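RNA-dependent RNA Polymerase (Bombyx mori cytoplasmic polyhedrosis virus, PDB 6TZ0) catalyses RNA-templated RNA synthesis, making plus strands by fully conservative transcription and, after core assembly, complementary minus strands of the double-stranded viral genome. Local coordinates at residues A[139-144]-A[757-762]; A[302-305]-A[311-314]; A[323-328]-A[727-732]. All coordinates share one frame; numbering follows the deposited sequence.

Contact 1. Residues A[139-144]-A[757-762]; sequences KSRFAD and MMELNA
Arg141 and Glu759 form the charged part of this contact between the loop 139-144 and helix 754-766. One guanidinium nitrogen, NH1, bridges to OE2, and the carboxylate lies at the edge of the guanidinium with the two planes 88° apart. This is therefore a single-pronged salt bridge, not a flat two-by-two pairing; its very short modelled length is doubtful at this resolution. Glu759 suits the helix face because its extended chain, with CG anti to the backbone N (chi1 -179°), carries the carboxylate out to the loop. OE2 also makes a salt bridge with Arg744.

The apolar part is Phe142 against Leu760. Ring atom CZ of Phe142 comes within 3.6 Å of Leu760 CD2 and 3.8 Å of Leu760 CB; the two side chains cross at about a right angle. Within the loop, Arg141 CG sits over the centre of one face of the Phe142 ring, so this methylene packs on the ring and adds to the apolar patch.

Polar bonds also lie within and beside the loop. Ser140 OG donates to Ala143 O at 3.0 Å, and Glu148 OE2 accepts from Phe142 N. The Phe142 side chain lies about 8 Å from that of Arg147, an ATP-binding residue.

Two arginines sharing one carboxylate oxygen would be expected to keep Glu759 ionised, so the contact probably pairs a charged clamp with an apolar one.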
loop_
_atom_site.group_PDB
_atom_site.type_symbol
_atom_site.label_atom_id
_atom_site.label_comp_id
_atom_site.label_asym_id
_atom_site.label_seq_id
_atom_site.Cartn_x
_atom_site.Cartn_y
_atom_site.Cartn_z
ATOM N N LYS A 139 17.135 1.764 16.686
ATOM C CA LYS A 139 15.949 2.458 16.186
ATOM C C LYS A 139 15.837 3.750 16.980
ATOM O O LYS A 139 15.117 3.807 17.974
ATOM C CB LYS A 139 14.702 1.607 16.363
ATOM C CG LYS A 139 14.632 0.393 15.506
ATOM C CD LYS A 139 13.393 -0.373 15.835
ATOM C CE LYS A 139 13.320 -1.600 14.983
ATOM N NZ LYS A 139 13.092 -1.235 13.557
ATOM N N SER A 140 16.521 4.788 16.533
ATOM C CA SER A 140 16.524 6.048 17.252
ATOM C C SER A 140 16.060 7.156 16.326
ATOM O O SER A 140 16.430 7.192 15.150
ATOM C CB SER A 140 17.901 6.354 17.811
ATOM O OG SER A 140 18.831 6.562 16.770
ATOM N N ARG A 141 15.248 8.058 16.862
ATOM C CA ARG A 141 14.632 9.066 16.019
ATOM C C ARG A 141 15.493 10.313 15.858
ATOM O O ARG A 141 15.579 10.858 14.754
ATOM C CB ARG A 141 13.254 9.433 16.572
ATOM C CG ARG A 141 12.459 10.346 15.654
ATOM C CD ARG A 141 11.067 10.587 16.170
ATOM N NE ARG A 141 10.228 9.401 16.101
ATOM C CZ ARG A 141 9.494 9.066 15.048
ATOM N NH1 ARG A 141 9.481 9.829 13.968
ATOM N NH2 ARG A 141 8.761 7.968 15.081
ATOM N N PHE A 142 16.155 10.771 16.916
ATOM C CA PHE A 142 16.792 12.079 16.860
ATOM C C PHE A 142 18.303 12.030 17.011
ATOM O O PHE A 142 19.015 12.726 16.279
ATOM C CB PHE A 142 16.192 12.994 17.931
ATOM C CG PHE A 142 14.736 13.260 17.740
ATOM C CD1 PHE A 142 14.298 14.041 16.687
ATOM C CD2 PHE A 142 13.806 12.757 18.626
ATOM C CE1 PHE A 142 12.959 14.301 16.511
ATOM C CE2 PHE A 142 12.466 13.019 18.455
ATOM C CZ PHE A 142 12.045 13.793 17.398
ATOM N N ALA A 143 18.818 11.234 17.936
ATOM C CA ALA A 143 20.242 11.226 18.231
ATOM C C ALA A 143 20.615 9.809 18.636
ATOM O O ALA A 143 19.894 8.857 18.325
ATOM C CB ALA A 143 20.576 12.263 19.316
ATOM N N ASP A 144 21.749 9.660 19.309
ATOM C CA ASP A 144 22.084 8.382 19.907
ATOM C C ASP A 144 21.115 8.060 21.041
ATOM O O ASP A 144 20.428 8.932 21.574
ATOM C CB ASP A 144 23.521 8.393 20.420
ATOM C CG ASP A 144 24.536 8.461 19.296
ATOM O OD1 ASP A 144 24.231 7.972 18.187
ATOM O OD2 ASP A 144 25.641 9.002 19.517
ATOM N N MET A 757 12.957 19.407 14.143
ATOM C CA MET A 757 12.042 20.107 15.033
ATOM C C MET A 757 10.621 20.098 14.502
ATOM O O MET A 757 9.677 20.059 15.294
ATOM C CB MET A 757 12.503 21.540 15.265
ATOM C CG MET A 757 13.676 21.647 16.191
ATOM S SD MET A 757 13.284 20.916 17.786
ATOM C CE MET A 757 12.085 22.085 18.407
ATOM N N MET A 758 10.446 20.113 13.178
ATOM C CA MET A 758 9.100 20.027 12.622
ATOM C C MET A 758 8.487 18.656 12.880
ATOM O O MET A 758 7.297 18.553 13.204
ATOM C CB MET A 758 9.124 20.339 11.127
ATOM C CG MET A 758 7.738 20.487 10.517
ATOM S SD MET A 758 7.713 20.870 8.757
ATOM C CE MET A 758 8.081 19.269 8.053
ATOM N N GLU A 759 9.297 17.600 12.783
ATOM C CA GLU A 759 8.829 16.254 13.100
ATOM C C GLU A 759 8.499 16.110 14.579
ATOM O O GLU A 759 7.487 15.491 14.941
ATOM C CB GLU A 759 9.888 15.237 12.684
ATOM C CG GLU A 759 9.516 13.795 12.938
ATOM C CD GLU A 759 10.589 12.832 12.475
ATOM O OE1 GLU A 759 11.631 13.296 11.966
ATOM O OE2 GLU A 759 10.393 11.608 12.620
ATOM N N LEU A 760 9.334 16.688 15.446
ATOM C CA LEU A 760 9.076 16.633 16.880
ATOM C C LEU A 760 7.812 17.402 17.244
ATOM O O LEU A 760 7.011 16.928 18.055
ATOM C CB LEU A 760 10.297 17.153 17.646
ATOM C CG LEU A 760 10.466 17.014 19.166
ATOM C CD1 LEU A 760 9.841 18.154 19.950
ATOM C CD2 LEU A 760 9.893 15.691 19.644
ATOM N N ASN A 761 7.597 18.567 16.626
ATOM C CA ASN A 761 6.390 19.344 16.888
ATOM C C ASN A 761 5.144 18.639 16.374
ATOM O O ASN A 761 4.092 18.699 17.016
ATOM C CB ASN A 761 6.505 20.732 16.263
ATOM C CG ASN A 761 7.440 21.634 17.027
ATOM O OD1 ASN A 761 7.450 21.632 18.255
ATOM N ND2 ASN A 761 8.216 22.427 16.309
ATOM N N ALA A 762 5.245 17.945 15.238
ATOM C CA ALA A 762 4.097 17.196 14.737
ATOM C C ALA A 762 3.756 16.019 15.645
ATOM O O ALA A 762 2.578 15.743 15.889
ATOM C CB ALA A 762 4.360 16.715 13.313
#

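Contact 2. Residues A[302-305]-A[311-314]; sequences KRAE and FNEY
The amide nitrogen ND2 of Asn312 is approached by two groups of the facing helix, Arg303 O and the CA of Ala304, each 3.5 Å from it. The setting is a pair of successive helices, 295-306 and 309-320, joined by a link of only two residues in the N-terminal region of the polymerase. The approach to Arg303 O is long, and is better regarded as polar proximity than as a bond.

Asn312 is the residue that spans the gap. Its CG stands anti to the backbone N (chi1 -166°), which sends the short amide straight across to the other helix. The other end of the amide, OD1, rests against the aliphatic part of Arg303, 3.6 Å from Arg303 CG. The two side chains cross at about a right angle.

Arginine fits here because its methylenes can pack against the amide while the chain, bent at chi3, takes the guanidinium elsewhere; the Arg303 side chain also packs on Ile252 and Trp256. Helix 309-320 turns other residues toward different neighbours: Phe311 stacks on His233, and Tyr314 OH bonds to Glu226.

Ala304 has a small side chain, consistent with the nearness of the backbones here, where its CA lies 6.9 Å from Asn312 CA; its methyl CB ends 4.2 Å from Asn312 ND2.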
loop_
_atom_site.group_PDB
_atom_site.type_symbol
_atom_site.label_atom_id
_atom_site.label_comp_id
_atom_site.label_asym_id
_atom_site.label_seq_id
_atom_site.Cartn_x
_atom_site.Cartn_y
_atom_site.Cartn_z
ATOM N N LYS A 302 -8.350 -17.003 31.535
ATOM C CA LYS A 302 -7.187 -16.813 30.683
ATOM C C LYS A 302 -6.255 -15.750 31.244
ATOM O O LYS A 302 -5.030 -15.860 31.105
ATOM C CB LYS A 302 -7.663 -16.436 29.286
ATOM C CG LYS A 302 -6.637 -16.529 28.201
ATOM C CD LYS A 302 -7.244 -16.106 26.873
ATOM C CE LYS A 302 -7.768 -17.292 26.084
ATOM N NZ LYS A 302 -9.096 -17.766 26.566
ATOM N N ARG A 303 -6.814 -14.744 31.917
ATOM C CA ARG A 303 -6.012 -13.701 32.536
ATOM C C ARG A 303 -5.246 -14.236 33.731
ATOM O O ARG A 303 -4.089 -13.864 33.953
ATOM C CB ARG A 303 -6.931 -12.559 32.956
ATOM C CG ARG A 303 -6.229 -11.333 33.448
ATOM C CD ARG A 303 -7.202 -10.259 33.895
ATOM N NE ARG A 303 -8.084 -9.829 32.820
ATOM C CZ ARG A 303 -9.402 -9.977 32.845
ATOM N NH1 ARG A 303 -9.980 -10.529 33.897
ATOM N NH2 ARG A 303 -10.142 -9.569 31.827
ATOM N N ALA A 304 -5.878 -15.112 34.514
ATOM C CA ALA A 304 -5.199 -15.679 35.670
ATOM C C ALA A 304 -4.119 -16.668 35.260
ATOM O O ALA A 304 -3.088 -16.760 35.932
ATOM C CB ALA A 304 -6.204 -16.353 36.598
ATOM N N GLU A 305 -4.319 -17.410 34.169
ATOM C CA GLU A 305 -3.297 -18.377 33.788
ATOM C C GLU A 305 -2.203 -17.802 32.893
ATOM O O GLU A 305 -1.120 -18.390 32.818
ATOM C CB GLU A 305 -3.927 -19.593 33.100
ATOM C CG GLU A 305 -4.590 -19.295 31.782
ATOM C CD GLU A 305 -5.250 -20.511 31.164
ATOM O OE1 GLU A 305 -5.156 -21.605 31.758
ATOM O OE2 GLU A 305 -5.879 -20.367 30.093
ATOM N N PHE A 311 1.046 -7.748 37.534
ATOM C CA PHE A 311 0.204 -7.035 36.585
ATOM C C PHE A 311 -1.240 -7.518 36.660
ATOM O O PHE A 311 -2.176 -6.719 36.530
ATOM C CB PHE A 311 0.793 -7.200 35.186
ATOM C CG PHE A 311 0.039 -6.487 34.117
ATOM C CD1 PHE A 311 -0.026 -5.107 34.109
ATOM C CD2 PHE A 311 -0.544 -7.191 33.079
ATOM C CE1 PHE A 311 -0.710 -4.445 33.122
ATOM C CE2 PHE A 311 -1.218 -6.532 32.084
ATOM C CZ PHE A 311 -1.305 -5.157 32.108
ATOM N N ASN A 312 -1.439 -8.816 36.905
ATOM C CA ASN A 312 -2.782 -9.346 37.121
ATOM C C ASN A 312 -3.402 -8.772 38.393
ATOM O O ASN A 312 -4.607 -8.484 38.437
ATOM C CB ASN A 312 -2.724 -10.871 37.199
ATOM C CG ASN A 312 -4.084 -11.515 37.085
ATOM O OD1 ASN A 312 -5.082 -10.852 36.817
ATOM N ND2 ASN A 312 -4.136 -12.816 37.316
ATOM N N GLU A 313 -2.590 -8.578 39.430
ATOM C CA GLU A 313 -3.103 -8.012 40.668
ATOM C C GLU A 313 -3.422 -6.533 40.494
ATOM O O GLU A 313 -4.380 -6.025 41.089
ATOM C CB GLU A 313 -2.089 -8.241 41.788
ATOM C CG GLU A 313 -2.570 -7.878 43.180
ATOM C CD GLU A 313 -1.581 -8.286 44.263
ATOM O OE1 GLU A 313 -0.505 -8.819 43.919
ATOM O OE2 GLU A 313 -1.885 -8.085 45.458
ATOM N N TYR A 314 -2.656 -5.839 39.643
ATOM C CA TYR A 314 -2.995 -4.463 39.290
ATOM C C TYR A 314 -4.311 -4.386 38.521
ATOM O O TYR A 314 -5.107 -3.464 38.731
ATOM C CB TYR A 314 -1.872 -3.835 38.470
ATOM C CG TYR A 314 -2.124 -2.391 38.099
ATOM C CD1 TYR A 314 -1.988 -1.381 39.036
ATOM C CD2 TYR A 314 -2.500 -2.044 36.811
ATOM C CE1 TYR A 314 -2.217 -0.068 38.705
ATOM C CE2 TYR A 314 -2.737 -0.735 36.471
ATOM C CZ TYR A 314 -2.592 0.249 37.421
ATOM O OH TYR A 314 -2.823 1.560 37.087
#

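Contact 3. Residues A[323-328]-A[727-732]; sequences KTQNDV and VVNGTF
Gln325 reaches from the first turn of helix 325-339 to the turn 727-732, and its amide carries the whole buried side of this contact. NE2 of Gln325 donates a weak hydrogen bond to Val728 O, 2.8 Å long but bent to 126° at the hydrogen. The same nitrogen lies 3.4 Å from Val728 CG1 and 3.6 Å from Asn729 CB, so it is wedged between a carbonyl and two aliphatic surfaces. Glutamine suits the place: with CG anti to the backbone N (chi1 -174°) and the rest of the chain extended, it spans the distance and ends in a donor. Its amide plane stands 85° from that of Asn729. Leu261 of helix 257-264 touches both Gln325 and Val728, and Val269 both Gln325 and Asn729, which add to the packing round the amide.

The other end of segment 323-328 is different. Lys323 and Thr324 are exposed and make no contact with the turn; here the bonds are those of the helix start. Thr324 is the N-cap, its OG1 accepting from Asp327 N at 3.2 Å, while Asp327 OD2 takes Thr324 N at 3.1 Å, a reciprocal capping box. OD2 also accepts from Lys323 N at 2.9 Å, through its anti lone pair.

Within 727-732, Val728 N bonds to Thr731 O at 2.8 Å round Asn729 and Gly730, both with positive phi. Such an Asn-Gly pair, with these backbone angles, is consistent with a type I' turn, as in two-residue beta hairpins, here met by the capped N-terminus of a helix.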
loop_
_atom_site.group_PDB
_atom_site.type_symbol
_atom_site.label_atom_id
_atom_site.label_comp_id
_atom_site.label_asym_id
_atom_site.label_seq_id
_atom_site.Cartn_x
_atom_site.Cartn_y
_atom_site.Cartn_z
ATOM N N LYS A 323 -14.861 3.652 40.377
ATOM C CA LYS A 323 -16.202 4.094 40.723
ATOM C C LYS A 323 -16.852 4.971 39.670
ATOM O O LYS A 323 -18.080 5.009 39.598
ATOM C CB LYS A 323 -16.198 4.860 42.053
ATOM C CG LYS A 323 -16.120 3.982 43.285
ATOM C CD LYS A 323 -14.693 3.757 43.736
ATOM C CE LYS A 323 -14.653 2.985 45.037
ATOM N NZ LYS A 323 -15.195 1.607 44.847
ATOM N N THR A 324 -16.077 5.688 38.874
ATOM C CA THR A 324 -16.590 6.498 37.785
ATOM C C THR A 324 -16.128 5.905 36.462
ATOM O O THR A 324 -15.396 4.918 36.421
ATOM C CB THR A 324 -16.134 7.950 37.932
ATOM O OG1 THR A 324 -14.706 8.013 37.873
ATOM C CG2 THR A 324 -16.593 8.514 39.256
ATOM N N GLN A 325 -16.579 6.512 35.366
ATOM C CA GLN A 325 -16.056 6.139 34.058
ATOM C C GLN A 325 -14.630 6.643 33.880
ATOM O O GLN A 325 -13.822 6.004 33.189
ATOM C CB GLN A 325 -16.967 6.694 32.965
ATOM C CG GLN A 325 -16.618 6.264 31.556
ATOM C CD GLN A 325 -17.486 6.939 30.532
ATOM O OE1 GLN A 325 -18.341 7.740 30.877
ATOM N NE2 GLN A 325 -17.246 6.657 29.269
ATOM N N ASN A 326 -14.297 7.767 34.522
ATOM C CA ASN A 326 -12.952 8.312 34.413
ATOM C C ASN A 326 -11.939 7.438 35.130
ATOM O O ASN A 326 -10.767 7.414 34.744
ATOM C CB ASN A 326 -12.902 9.731 34.964
ATOM C CG ASN A 326 -13.794 10.672 34.204
ATOM O OD1 ASN A 326 -14.053 10.469 33.024
ATOM N ND2 ASN A 326 -14.237 11.734 34.862
ATOM N N ASP A 327 -12.378 6.695 36.147
ATOM C CA ASP A 327 -11.493 5.755 36.823
ATOM C C ASP A 327 -11.072 4.633 35.888
ATOM O O ASP A 327 -9.886 4.280 35.811
ATOM C CB ASP A 327 -12.180 5.188 38.059
ATOM C CG ASP A 327 -12.370 6.217 39.134
ATOM O OD1 ASP A 327 -11.643 7.227 39.116
ATOM O OD2 ASP A 327 -13.218 6.005 40.022
ATOM N N VAL A 328 -12.034 4.084 35.148
ATOM C CA VAL A 328 -11.754 3.027 34.190
ATOM C C VAL A 328 -10.905 3.560 33.049
ATOM O O VAL A 328 -10.004 2.866 32.565
ATOM C CB VAL A 328 -13.076 2.420 33.689
ATOM C CG1 VAL A 328 -12.825 1.250 32.752
ATOM C CG2 VAL A 328 -13.922 2.005 34.858
ATOM N N VAL A 727 -14.171 5.142 21.334
ATOM C CA VAL A 727 -15.194 6.014 21.892
ATOM C C VAL A 727 -15.986 5.211 22.911
ATOM O O VAL A 727 -16.454 4.111 22.610
ATOM C CB VAL A 727 -16.117 6.589 20.803
ATOM C CG1 VAL A 727 -17.245 7.388 21.422
ATOM C CG2 VAL A 727 -15.324 7.459 19.843
ATOM N N VAL A 728 -16.096 5.742 24.127
ATOM C CA VAL A 728 -16.833 5.106 25.218
ATOM C C VAL A 728 -17.780 6.158 25.783
ATOM O O VAL A 728 -17.345 7.046 26.517
ATOM C CB VAL A 728 -15.911 4.566 26.319
ATOM C CG1 VAL A 728 -16.719 3.924 27.403
ATOM C CG2 VAL A 728 -14.914 3.572 25.770
ATOM N N ASN A 729 -19.070 6.053 25.449
ATOM C CA ASN A 729 -20.161 6.871 26.002
ATOM C C ASN A 729 -19.974 8.366 25.743
ATOM O O ASN A 729 -20.017 9.189 26.654
ATOM C CB ASN A 729 -20.358 6.602 27.495
ATOM C CG ASN A 729 -21.063 5.312 27.757
ATOM O OD1 ASN A 729 -22.030 4.983 27.085
ATOM N ND2 ASN A 729 -20.597 4.573 28.753
ATOM N N GLY A 730 -19.796 8.713 24.474
ATOM C CA GLY A 730 -19.635 10.107 24.112
ATOM C C GLY A 730 -18.293 10.694 24.474
ATOM O O GLY A 730 -18.161 11.913 24.561
ATOM N N THR A 731 -17.282 9.850 24.653
ATOM C CA THR A 731 -15.987 10.247 25.187
ATOM C C THR A 731 -14.878 9.537 24.426
ATOM O O THR A 731 -14.916 8.315 24.269
ATOM C CB THR A 731 -15.920 9.925 26.685
ATOM O OG1 THR A 731 -16.722 10.854 27.427
ATOM C CG2 THR A 731 -14.508 9.891 27.201
ATOM N N PHE A 732 -13.896 10.306 23.962
ATOM C CA PHE A 732 -12.768 9.788 23.197
ATOM C C PHE A 732 -11.636 9.377 24.129
ATOM O O PHE A 732 -11.050 10.226 24.806
ATOM C CB PHE A 732 -12.302 10.852 22.204
ATOM C CG PHE A 732 -11.047 10.501 21.475
ATOM C CD1 PHE A 732 -11.021 9.447 20.581
ATOM C CD2 PHE A 732 -9.904 11.267 21.638
ATOM C CE1 PHE A 732 -9.872 9.135 19.900
ATOM C CE2 PHE A 732 -8.752 10.958 20.956
ATOM C CZ PHE A 732 -8.739 9.893 20.086
#

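How the contacts relate
Contacts 2 and 3 are neighbours on one side of the chain's centre, 23 Å apart between centres and about 8 Å between nearest atoms. Their helices 295-306, 309-320 and 325-339 follow one another, so contact 2 closes before contact 3 opens. Contact 1 lies nearer the chain's centre, its own centre 36 Å from that of contact 2 and 32 Å from that of contact 3, and both are nested in the chain loop it closes. Contact 2 is local, whereas contacts 1 and 3 join parts 613 and 399 residues apart. They thus tie earlier parts of the chain to regions that follow the palm sheet carrying the magnesium-binding Asp547.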